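Local coordinates for lipoprotein signal peptidase (Staphylococcus aureus, PDB 6RYO) that removes signal peptides from bacterial membrane prolipoproteins, cutting just before the diacylglyceryl-modified cysteine as an aspartic endopeptidase of the membrane, at residues A[118-130]-A[157-170]. Numbering follows the deposited sequence.
Sequences VAISLLFAGALGN and NIADSSLTIGVILI. With OLC ((2R)-2,3-dihydroxypropyl (9Z)-octadec-9-enoate), chain C; OLC ((2R)-2,3-dihydroxypropyl (9Z)-octadec-9-enoate), chain B; OLC ((2R)-2,3-dihydroxypropyl (9Z)-octadec-9-enoate), chain E.
Gly-126 and Ala-159 bring two antiparallel transmembrane helices, 114-137 and 158-174, into tight packing at the middle of the protein, with the predicted active-site residue Asp-160 at one end. The segment axes approach to 7.3 Å at 154°, and the CA atoms of Gly-126 and Ala-159 lie 4.0 Å apart. Neither Gly-126 nor Gly-166 carries a side chain, and leucines of the opposite helix close directly onto their backbones: Leu-163 CG lies 3.5 Å from Gly-126 C. Three leucines pack as knobs into holes. Leu-163 fits among Leu-123, Gly-126, Ala-127 and Asn-130, while Leu-123 enters from the other helix, its CD2 against Gly-166 C (3.5 Å). Leu-122 sits among Ser-162, Ile-165, Gly-166 and Leu-169. Ser-162 has OG anti to its own N (chi1 176°), which carries it across to donate to Leu-122 O at 2.6 Å; that carbonyl also accepts from Gly-126 N.

At the Asp-160 end, Asn-130 ND2 donates to Asp-160 OD1 at 3.0 Å, from above the carboxylate plane. ND2 also bonds the backbone of the bound peptide, and Asp-160 OD2 a polar side chain of it. Asn-157 caps helix 158-174 in a capping box: its OD1 accepts from Asp-160 N (2.8 Å), and Asp-160 OD2 accepts from Asn-157 N. Lys-49 of helix 31-55 bonds Asn-130 OD1, Asn-157 reaches Val-141 O on strand 140-146, and helix 87-108 packs against Ile-120, Leu-123 and Phe-124.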
loop_
_atom_site.group_PDB
_atom_site.type_symbol
_atom_site.label_atom_id
_atom_site.label_comp_id
_atom_site.label_asym_id
_atom_site.label_seq_id
_atom_site.Cartn_x
_atom_site.Cartn_y
_atom_site.Cartn_z
ATOM N N VAL A 118 -2.130 -3.775 14.129
ATOM C CA VAL A 118 -0.978 -3.504 13.270
ATOM C C VAL A 118 -1.312 -3.842 11.821
ATOM O O VAL A 118 -0.972 -3.096 10.894
ATOM C CB VAL A 118 0.256 -4.285 13.760
ATOM C CG1 VAL A 118 1.380 -4.220 12.731
ATOM C CG2 VAL A 118 0.729 -3.743 15.101
ATOM N N ALA A 119 -1.976 -4.982 11.608
ATOM C CA ALA A 119 -2.330 -5.401 10.256
ATOM C C ALA A 119 -3.284 -4.409 9.602
ATOM O O ALA A 119 -3.106 -4.035 8.437
ATOM C CB ALA A 119 -2.941 -6.801 10.290
ATOM N N ILE A 120 -4.312 -3.979 10.339
ATOM C CA ILE A 120 -5.244 -2.983 9.815
ATOM C C ILE A 120 -4.507 -1.691 9.478
ATOM O O ILE A 120 -4.788 -1.045 8.460
ATOM C CB ILE A 120 -6.386 -2.743 10.820
ATOM C CG1 ILE A 120 -7.194 -4.026 11.029
ATOM C CG2 ILE A 120 -7.290 -1.617 10.349
ATOM C CD1 ILE A 120 -8.277 -3.902 12.073
ATOM N N SER A 121 -3.549 -1.298 10.322
ATOM C CA SER A 121 -2.742 -0.115 10.040
ATOM C C SER A 121 -1.965 -0.277 8.740
ATOM O O SER A 121 -1.907 0.646 7.918
ATOM C CB SER A 121 -1.791 0.159 11.204
ATOM O OG SER A 121 -2.509 0.294 12.418
ATOM N N LEU A 122 -1.343 -1.444 8.548
ATOM C CA LEU A 122 -0.640 -1.711 7.298
ATOM C C LEU A 122 -1.593 -1.664 6.111
ATOM O O LEU A 122 -1.233 -1.172 5.033
ATOM C CB LEU A 122 0.064 -3.065 7.369
ATOM C CG LEU A 122 1.215 -3.158 8.371
ATOM C CD1 LEU A 122 1.863 -4.534 8.321
ATOM C CD2 LEU A 122 2.239 -2.066 8.096
ATOM N N LEU A 123 -2.810 -2.186 6.285
ATOM C CA LEU A 123 -3.817 -2.073 5.235
ATOM C C LEU A 123 -4.255 -0.625 5.047
ATOM O O LEU A 123 -4.403 -0.157 3.912
ATOM C CB LEU A 123 -5.021 -2.956 5.563
ATOM C CG LEU A 123 -4.794 -4.464 5.703
ATOM C CD1 LEU A 123 -6.059 -5.154 6.196
ATOM C CD2 LEU A 123 -4.346 -5.059 4.387
ATOM N N PHE A 124 -4.467 0.098 6.148
ATOM C CA PHE A 124 -4.908 1.487 6.052
ATOM C C PHE A 124 -3.836 2.358 5.408
ATOM O O PHE A 124 -4.131 3.157 4.512
ATOM C CB PHE A 124 -5.272 2.019 7.440
ATOM C CG PHE A 124 -5.998 3.340 7.418
ATOM C CD1 PHE A 124 -5.307 4.530 7.244
ATOM C CD2 PHE A 124 -7.371 3.390 7.587
ATOM C CE1 PHE A 124 -5.976 5.741 7.226
ATOM C CE2 PHE A 124 -8.045 4.596 7.572
ATOM C CZ PHE A 124 -7.347 5.773 7.392
ATOM N N ALA A 125 -2.586 2.219 5.857
ATOM C CA ALA A 125 -1.511 3.056 5.331
ATOM C C ALA A 125 -1.251 2.765 3.858
ATOM O O ALA A 125 -1.034 3.689 3.064
ATOM C CB ALA A 125 -0.237 2.850 6.149
ATOM N N GLY A 126 -1.263 1.485 3.475
ATOM C CA GLY A 126 -1.028 1.140 2.083
ATOM C C GLY A 126 -2.110 1.643 1.147
ATOM O O GLY A 126 -1.834 1.952 -0.015
ATOM N N ALA A 127 -3.353 1.728 1.632
ATOM C CA ALA A 127 -4.433 2.263 0.810
ATOM C C ALA A 127 -4.366 3.783 0.723
ATOM O O ALA A 127 -4.620 4.358 -0.343
ATOM C CB ALA A 127 -5.786 1.826 1.370
ATOM N N LEU A 128 -4.036 4.446 1.834
ATOM C CA LEU A 128 -3.961 5.905 1.849
ATOM C C LEU A 128 -2.809 6.415 0.987
ATOM O O LEU A 128 -2.941 7.444 0.312
ATOM C CB LEU A 128 -3.819 6.404 3.289
ATOM C CG LEU A 128 -3.790 7.920 3.497
ATOM C CD1 LEU A 128 -4.975 8.585 2.806
ATOM C CD2 LEU A 128 -3.786 8.241 4.983
ATOM N N GLY A 129 -1.668 5.717 1.009
ATOM C CA GLY A 129 -0.529 6.145 0.212
ATOM C C GLY A 129 -0.845 6.211 -1.270
ATOM O O GLY A 129 -0.504 7.185 -1.948
ATOM N N ASN A 130 -1.496 5.167 -1.798
ATOM C CA ASN A 130 -1.943 5.205 -3.187
ATOM C C ASN A 130 -3.078 6.204 -3.379
ATOM O O ASN A 130 -3.203 6.804 -4.453
ATOM C CB ASN A 130 -2.383 3.813 -3.642
ATOM C CG ASN A 130 -1.212 2.900 -3.948
ATOM O OD1 ASN A 130 -0.131 3.363 -4.307
ATOM N ND2 ASN A 130 -1.422 1.596 -3.803
ATOM N N ASN A 157 5.029 -0.417 -5.425
ATOM C CA ASN A 157 5.626 0.598 -4.566
ATOM C C ASN A 157 5.466 0.173 -3.109
ATOM O O ASN A 157 5.062 -0.953 -2.805
ATOM C CB ASN A 157 4.996 1.968 -4.848
ATOM C CG ASN A 157 3.478 1.931 -4.827
ATOM O OD1 ASN A 157 2.872 1.242 -4.007
ATOM N ND2 ASN A 157 2.856 2.668 -5.740
ATOM N N ILE A 158 5.800 1.091 -2.198
ATOM C CA ILE A 158 5.718 0.798 -0.770
ATOM C C ILE A 158 4.266 0.632 -0.334
ATOM O O ILE A 158 3.943 -0.255 0.467
ATOM C CB ILE A 158 6.431 1.898 0.038
ATOM C CG1 ILE A 158 7.896 2.009 -0.393
ATOM C CG2 ILE A 158 6.335 1.613 1.522
ATOM C CD1 ILE A 158 8.714 0.771 -0.098
ATOM N N ALA A 159 3.370 1.479 -0.849
ATOM C CA ALA A 159 1.956 1.372 -0.496
ATOM C C ALA A 159 1.391 0.011 -0.883
ATOM O O ALA A 159 0.578 -0.565 -0.149
ATOM C CB ALA A 159 1.160 2.494 -1.163
ATOM N N ASP A 160 1.808 -0.519 -2.035
ATOM C CA ASP A 160 1.413 -1.874 -2.407
ATOM C C ASP A 160 2.015 -2.904 -1.456
ATOM O O ASP A 160 1.367 -3.904 -1.122
ATOM C CB ASP A 160 1.828 -2.166 -3.849
ATOM C CG ASP A 160 1.157 -1.247 -4.847
ATOM O OD1 ASP A 160 -0.018 -0.883 -4.631
ATOM O OD2 ASP A 160 1.805 -0.883 -5.852
ATOM N N SER A 161 3.255 -2.673 -1.011
ATOM C CA SER A 161 3.918 -3.624 -0.121
ATOM C C SER A 161 3.233 -3.690 1.237
ATOM O O SER A 161 3.025 -4.784 1.780
ATOM C CB SER A 161 5.387 -3.242 0.042
ATOM O OG SER A 161 6.012 -3.088 -1.219
ATOM N N SER A 162 2.888 -2.533 1.807
ATOM C CA SER A 162 2.212 -2.514 3.099
ATOM C C SER A 162 0.860 -3.215 3.027
ATOM O O SER A 162 0.473 -3.934 3.956
ATOM C CB SER A 162 2.050 -1.072 3.576
ATOM O OG SER A 162 1.323 -1.009 4.790
ATOM N N LEU A 163 0.127 -3.013 1.930
ATOM C CA LEU A 163 -1.148 -3.698 1.745
ATOM C C LEU A 163 -0.955 -5.209 1.688
ATOM O O LEU A 163 -1.655 -5.962 2.372
ATOM C CB LEU A 163 -1.834 -3.191 0.476
ATOM C CG LEU A 163 -2.465 -1.799 0.538
ATOM C CD1 LEU A 163 -2.691 -1.242 -0.856
ATOM C CD2 LEU A 163 -3.776 -1.851 1.296
ATOM N N THR A 164 0.001 -5.669 0.877
ATOM C CA THR A 164 0.233 -7.106 0.747
ATOM C C THR A 164 0.646 -7.726 2.076
ATOM O O THR A 164 0.156 -8.798 2.447
ATOM C CB THR A 164 1.295 -7.370 -0.321
ATOM O OG1 THR A 164 0.800 -6.955 -1.600
ATOM C CG2 THR A 164 1.654 -8.851 -0.367
ATOM N N ILE A 165 1.545 -7.064 2.810
ATOM C CA ILE A 165 1.963 -7.573 4.114
ATOM C C ILE A 165 0.782 -7.598 5.077
ATOM O O ILE A 165 0.592 -8.562 5.828
ATOM C CB ILE A 165 3.128 -6.734 4.672
ATOM C CG1 ILE A 165 4.361 -6.863 3.775
ATOM C CG2 ILE A 165 3.455 -7.156 6.098
ATOM C CD1 ILE A 165 5.509 -5.978 4.202
ATOM N N GLY A 166 -0.028 -6.534 5.074
ATOM C CA GLY A 166 -1.220 -6.515 5.905
ATOM C C GLY A 166 -2.199 -7.623 5.571
ATOM O O GLY A 166 -2.887 -8.135 6.457
ATOM N N VAL A 167 -2.281 -8.007 4.296
ATOM C CA VAL A 167 -3.137 -9.125 3.912
ATOM C C VAL A 167 -2.538 -10.442 4.391
ATOM O O VAL A 167 -3.259 -11.341 4.839
ATOM C CB VAL A 167 -3.370 -9.120 2.389
ATOM C CG1 VAL A 167 -4.091 -10.387 1.951
ATOM C CG2 VAL A 167 -4.168 -7.893 1.980
ATOM N N ILE A 168 -1.213 -10.576 4.310
ATOM C CA ILE A 168 -0.559 -11.784 4.808
ATOM C C ILE A 168 -0.813 -11.950 6.300
ATOM O O ILE A 168 -1.084 -13.058 6.780
ATOM C CB ILE A 168 0.948 -11.746 4.488
ATOM C CG1 ILE A 168 1.178 -11.795 2.976
ATOM C CG2 ILE A 168 1.674 -12.890 5.180
ATOM C CD1 ILE A 168 2.633 -11.669 2.579
ATOM N N LEU A 169 -0.745 -10.851 7.056
ATOM C CA LEU A 169 -0.930 -10.935 8.501
ATOM C C LEU A 169 -2.356 -11.337 8.861
ATOM O O LEU A 169 -2.561 -12.162 9.758
ATOM C CB LEU A 169 -0.565 -9.603 9.154
ATOM C CG LEU A 169 0.894 -9.163 9.007
ATOM C CD1 LEU A 169 1.135 -7.853 9.749
ATOM C CD2 LEU A 169 1.836 -10.250 9.504
ATOM N N ILE A 170 -3.354 -10.766 8.180
ATOM C CA ILE A 170 -4.735 -11.124 8.494
ATOM C C ILE A 170 -5.038 -12.543 8.031
ATOM O O ILE A 170 -5.821 -13.253 8.672
ATOM C CB ILE A 170 -5.726 -10.104 7.895
ATOM C CG1 ILE A 170 -5.724 -10.145 6.365
ATOM C CG2 ILE A 170 -5.419 -8.700 8.392
ATOM C CD1 ILE A 170 -6.914 -10.872 5.766
HETATM C C18 OLC C . 10.377 -2.473 0.193
HETATM C C10 OLC C . 5.465 -2.873 6.684
HETATM C C9 OLC C . 5.721 -3.206 7.933
HETATM C C17 OLC C . 9.021 -2.985 0.672
HETATM C C11 OLC C . 5.839 -1.488 6.161
HETATM C C8 OLC C . 6.394 -2.212 8.879
HETATM C C24 OLC C . 5.671 -5.978 20.209
HETATM C C16 OLC C . 9.161 -3.467 2.112
HETATM C C12 OLC C . 5.873 -1.512 4.635
HETATM C C7 OLC C . 7.018 -2.956 10.059
HETATM C C15 OLC C . 9.241 -2.251 3.030
HETATM C C13 OLC C . 7.044 -2.379 4.184
HETATM C C6 OLC C . 5.925 -3.535 10.957
HETATM C C14 OLC C . 7.858 -1.616 3.144
HETATM C C5 OLC C . 5.648 -2.583 12.119
HETATM C C4 OLC C . 6.488 -2.981 13.332
HETATM C C3 OLC C . 5.571 -3.523 14.428
HETATM C C2 OLC C . 5.909 -2.848 15.757
HETATM C C21 OLC C . 6.248 -4.122 18.647
HETATM C C1 OLC C . 4.970 -3.370 16.843
HETATM C C22 OLC C . 5.937 -4.478 20.098
HETATM O O19 OLC C . 3.962 -3.916 16.542
HETATM O O25 OLC C . 4.977 -6.234 21.398
HETATM O O23 OLC C . 7.021 -4.127 20.911
HETATM O O20 OLC C . 5.297 -3.205 18.193
HETATM C C10 OLC B . 8.309 -6.394 0.322
HETATM C C9 OLC B . 7.073 -6.816 0.477
HETATM C C11 OLC B . 9.277 -7.167 -0.569
HETATM C C8 OLC B . 6.606 -8.084 -0.236
HETATM C C24 OLC B . 1.191 -2.841 -9.562
HETATM C C12 OLC B . 10.261 -6.193 -1.214
HETATM C C7 OLC B . 5.201 -7.880 -0.795
HETATM C C13 OLC B . 10.336 -6.469 -2.712
HETATM C C6 OLC B . 5.294 -7.396 -2.241
HETATM C C14 OLC B . 11.774 -6.267 -3.184
HETATM C C5 OLC B . 3.885 -7.250 -2.805
HETATM C C4 OLC B . 3.938 -6.626 -4.196
HETATM C C3 OLC B . 2.547 -6.114 -4.559
HETATM C C2 OLC B . 2.377 -6.140 -6.075
HETATM C C21 OLC B . -0.198 -4.328 -8.107
HETATM C C1 OLC B . 1.147 -5.325 -6.464
HETATM C C22 OLC B . -0.074 -2.934 -8.715
HETATM O O19 OLC B . 0.261 -5.174 -5.692
HETATM O O25 OLC B . 0.928 -2.064 -10.699
HETATM O O23 OLC B . -1.183 -2.676 -9.525
HETATM O O20 OLC B . 1.080 -4.752 -7.737
HETATM C C10 OLC E . 2.056 12.384 6.819
HETATM C C9 OLC E . 1.147 11.436 6.921
HETATM C C11 OLC E . 2.231 13.398 7.947
HETATM C C8 OLC E . 0.267 11.354 8.166
HETATM C C24 OLC E . -7.092 3.107 13.565
HETATM C C12 OLC E . 3.314 14.399 7.554
HETATM C C7 OLC E . -0.931 10.453 7.875
HETATM C C6 OLC E . -0.534 8.993 8.083
HETATM C C5 OLC E . -1.776 8.194 8.464
HETATM C C4 OLC E . -2.316 8.712 9.796
HETATM C C3 OLC E . -3.749 8.225 9.998
HETATM C C2 OLC E . -3.789 6.702 9.889
HETATM C C21 OLC E . -6.201 4.388 11.634
HETATM C C1 OLC E . -4.956 6.152 10.706
HETATM C C22 OLC E . -5.888 3.289 12.644
HETATM O O19 OLC E . -5.793 6.887 11.114
HETATM O O25 OLC E . -7.247 4.254 14.355
HETATM O O23 OLC E . -5.628 2.095 11.962
HETATM O O20 OLC E . -5.026 4.779 10.982
#